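Local coordinates for protein Ras-3 from Cryphonectria parasitica (Cryphonectria parasitica, PDB 4KU4) that is a small Ras-family protein of the P-loop NTPase fold that binds guanosine-5'-diphosphate, at residues P137-V141 against F187-R191. Numbering follows the deposited sequence.
Sequences PSLVV and FSVVR
The C-terminal helix 182-196 of the Ras fold packs here on the start of strand 140-145, with Val189 and Ser188 meeting Val141 and the peptide groups before it. Val189 CG1 does most of the touching: it lies 3.4 Å from Leu139 O and also meets Val140 C and Val141 N, so one methyl rests on the backbone where a 3-10 turn passes into the strand. With chi1 at -78°, CG1 is turned away from the carbonyl carbon of Val189 and becomes the branch that meets this backbone. The two valine side chains cross at about a right angle, CG1 of Val141 to CG1 of Val189 at 3.7 Å. In this mixed sheet, strand 140-145 runs parallel between strands 88-94 and 170-173; Leu88 also touches Val189, carrying the helix packing onto the neighbouring strand. Ser188 OG sits 3.5 Å from both CB and CG2 of Val141, a van der Waals contact, while its hydrogen bond goes back to Ala185 O within the helix. No hydrogen bond joins the two segments. The turn is closed by Val140 N to Pro137 O at 3.1 Å, and Leu139, its CB directed away from segment 187-191, reaches Asp193 and Arg196 farther along the helix.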
ATOM      1  N   PRO A 137      12.354  -0.369  -6.245  1.00 15.36           N
ATOM      2  CA  PRO A 137      11.069  -1.077  -6.269  1.00 13.65           C
ATOM      3  C   PRO A 137      10.703  -1.729  -4.944  1.00 16.88           C
ATOM      4  O   PRO A 137       9.524  -1.988  -4.731  1.00 12.71           O
ATOM      5  CB  PRO A 137      11.280  -2.162  -7.334  1.00 17.43           C
ATOM      6  CG  PRO A 137      12.356  -1.656  -8.191  1.00 22.76           C
ATOM      7  CD  PRO A 137      13.272  -0.870  -7.282  1.00 16.93           C
ATOM      8  N   SER A 138      11.678  -1.993  -4.074  1.00 13.75           N
ATOM      9  CA  SER A 138      11.367  -2.597  -2.782  1.00 18.57           C
ATOM     10  C   SER A 138      10.610  -1.641  -1.850  1.00 10.43           C
ATOM     11  O   SER A 138      10.092  -2.062  -0.820  1.00 13.43           O
ATOM     12  CB  SER A 138      12.640  -3.120  -2.094  1.00 18.43           C
ATOM     13  OG  SER A 138      13.582  -2.078  -1.909  1.00 18.12           O
ATOM     14  N   LEU A 139      10.529  -0.362  -2.216  1.00  8.13           N
ATOM     15  CA  LEU A 139       9.807   0.612  -1.389  1.00  9.60           C
ATOM     16  C   LEU A 139       8.322   0.616  -1.731  1.00 11.75           C
ATOM     17  O   LEU A 139       7.541   1.432  -1.226  1.00 11.52           O
ATOM     18  CB  LEU A 139      10.406   2.024  -1.541  1.00 12.62           C
ATOM     19  CG  LEU A 139      11.879   2.137  -1.128  1.00 19.54           C
ATOM     20  CD1 LEU A 139      12.355   3.568  -1.113  1.00 17.26           C
ATOM     21  CD2 LEU A 139      12.084   1.509   0.241  1.00 17.20           C
ATOM     22  N   VAL A 140       7.943  -0.306  -2.606  1.00  9.75           N
ATOM     23  CA  VAL A 140       6.559  -0.493  -2.991  1.00  7.83           C
ATOM     24  C   VAL A 140       6.098  -1.874  -2.561  1.00  9.06           C
ATOM     25  O   VAL A 140       6.858  -2.837  -2.627  1.00 11.76           O
ATOM     26  CB  VAL A 140       6.388  -0.394  -4.527  1.00  7.44           C
ATOM     27  CG1 VAL A 140       4.953  -0.627  -4.912  1.00  7.67           C
ATOM     28  CG2 VAL A 140       6.872   0.960  -5.020  1.00 12.32           C
ATOM     29  N   VAL A 141       4.855  -1.972  -2.119  1.00  6.00           N
ATOM     30  CA  VAL A 141       4.266  -3.291  -1.899  1.00  8.39           C
ATOM     31  C   VAL A 141       2.962  -3.396  -2.673  1.00  8.48           C
ATOM     32  O   VAL A 141       2.117  -2.499  -2.618  1.00  6.30           O
ATOM     33  CB  VAL A 141       4.073  -3.647  -0.386  1.00  7.84           C
ATOM     34  CG1 VAL A 141       3.209  -2.623   0.332  1.00 11.57           C
ATOM     35  CG2 VAL A 141       3.490  -5.072  -0.233  1.00  9.82           C
ATOM     36  N   PHE A 187       3.853  -2.648   7.069  1.00  6.36           N
ATOM     37  CA  PHE A 187       5.188  -2.639   7.647  1.00 10.28           C
ATOM     38  C   PHE A 187       6.241  -3.154   6.658  1.00 10.53           C
ATOM     39  O   PHE A 187       7.426  -2.877   6.810  1.00  9.82           O
ATOM     40  CB  PHE A 187       5.242  -3.474   8.931  1.00 12.66           C
ATOM     41  CG  PHE A 187       4.366  -2.967  10.035  1.00 12.80           C
ATOM     42  CD1 PHE A 187       3.677  -1.768   9.926  1.00 11.42           C
ATOM     43  CD2 PHE A 187       4.237  -3.699  11.199  1.00 13.98           C
ATOM     44  CE1 PHE A 187       2.873  -1.312  10.957  1.00 14.60           C
ATOM     45  CE2 PHE A 187       3.435  -3.251  12.234  1.00 12.54           C
ATOM     46  CZ  PHE A 187       2.758  -2.052  12.114  1.00 14.56           C
ATOM     47  N   SER A 188       5.808  -3.888   5.640  1.00  9.76           N
ATOM     48  CA  SER A 188       6.749  -4.484   4.701  1.00  9.84           C
ATOM     49  C   SER A 188       7.627  -3.447   4.014  1.00  9.12           C
ATOM     50  O   SER A 188       8.808  -3.690   3.777  1.00 11.28           O
ATOM     51  CB  SER A 188       6.033  -5.372   3.666  1.00 13.02           C
ATOM     52  OG  SER A 188       5.258  -4.608   2.748  1.00 15.03           O
ATOM     53  N   VAL A 189       7.062  -2.284   3.700  1.00  8.67           N
ATOM     54  CA  VAL A 189       7.844  -1.292   2.974  1.00  7.52           C
ATOM     55  C   VAL A 189       8.785  -0.540   3.902  1.00 10.04           C
ATOM     56  O   VAL A 189       9.856  -0.090   3.488  1.00 10.45           O
ATOM     57  CB  VAL A 189       6.959  -0.325   2.176  1.00 11.27           C
ATOM     58  CG1 VAL A 189       6.466  -1.009   0.890  1.00  9.24           C
ATOM     59  CG2 VAL A 189       5.800   0.174   3.012  1.00 12.24           C
ATOM     60  N   VAL A 190       8.397  -0.416   5.164  1.00  7.80           N
ATOM     61  CA  VAL A 190       9.305   0.142   6.158  1.00 12.21           C
ATOM     62  C   VAL A 190      10.487  -0.806   6.365  1.00 10.80           C
ATOM     63  O   VAL A 190      11.642  -0.374   6.407  1.00 11.47           O
ATOM     64  CB  VAL A 190       8.612   0.357   7.516  1.00 10.06           C
ATOM     65  CG1 VAL A 190       9.654   0.788   8.573  1.00 11.78           C
ATOM     66  CG2 VAL A 190       7.463   1.381   7.376  1.00 10.61           C
ATOM     67  N   ARG A 191      10.179  -2.093   6.491  1.00  8.98           N
ATOM     68  CA  ARG A 191      11.192  -3.128   6.668  1.00 11.34           C
ATOM     69  C   ARG A 191      12.157  -3.139   5.493  1.00 12.22           C
ATOM     70  O   ARG A 191      13.367  -3.282   5.680  1.00 13.73           O
ATOM     71  CB  ARG A 191      10.536  -4.493   6.846  1.00 13.85           C
ATOM     72  CG  ARG A 191       9.905  -4.667   8.216  1.00 11.44           C
ATOM     73  CD  ARG A 191       9.174  -5.974   8.387  1.00 13.90           C
ATOM     74  NE  ARG A 191       8.725  -6.116   9.771  1.00 10.87           N
ATOM     75  CZ  ARG A 191       7.508  -6.498  10.140  1.00  9.83           C
ATOM     76  NH1 ARG A 191       6.600  -6.792   9.229  1.00 18.70           N
ATOM     77  NH2 ARG A 191       7.199  -6.584  11.437  1.00 16.40           N
TER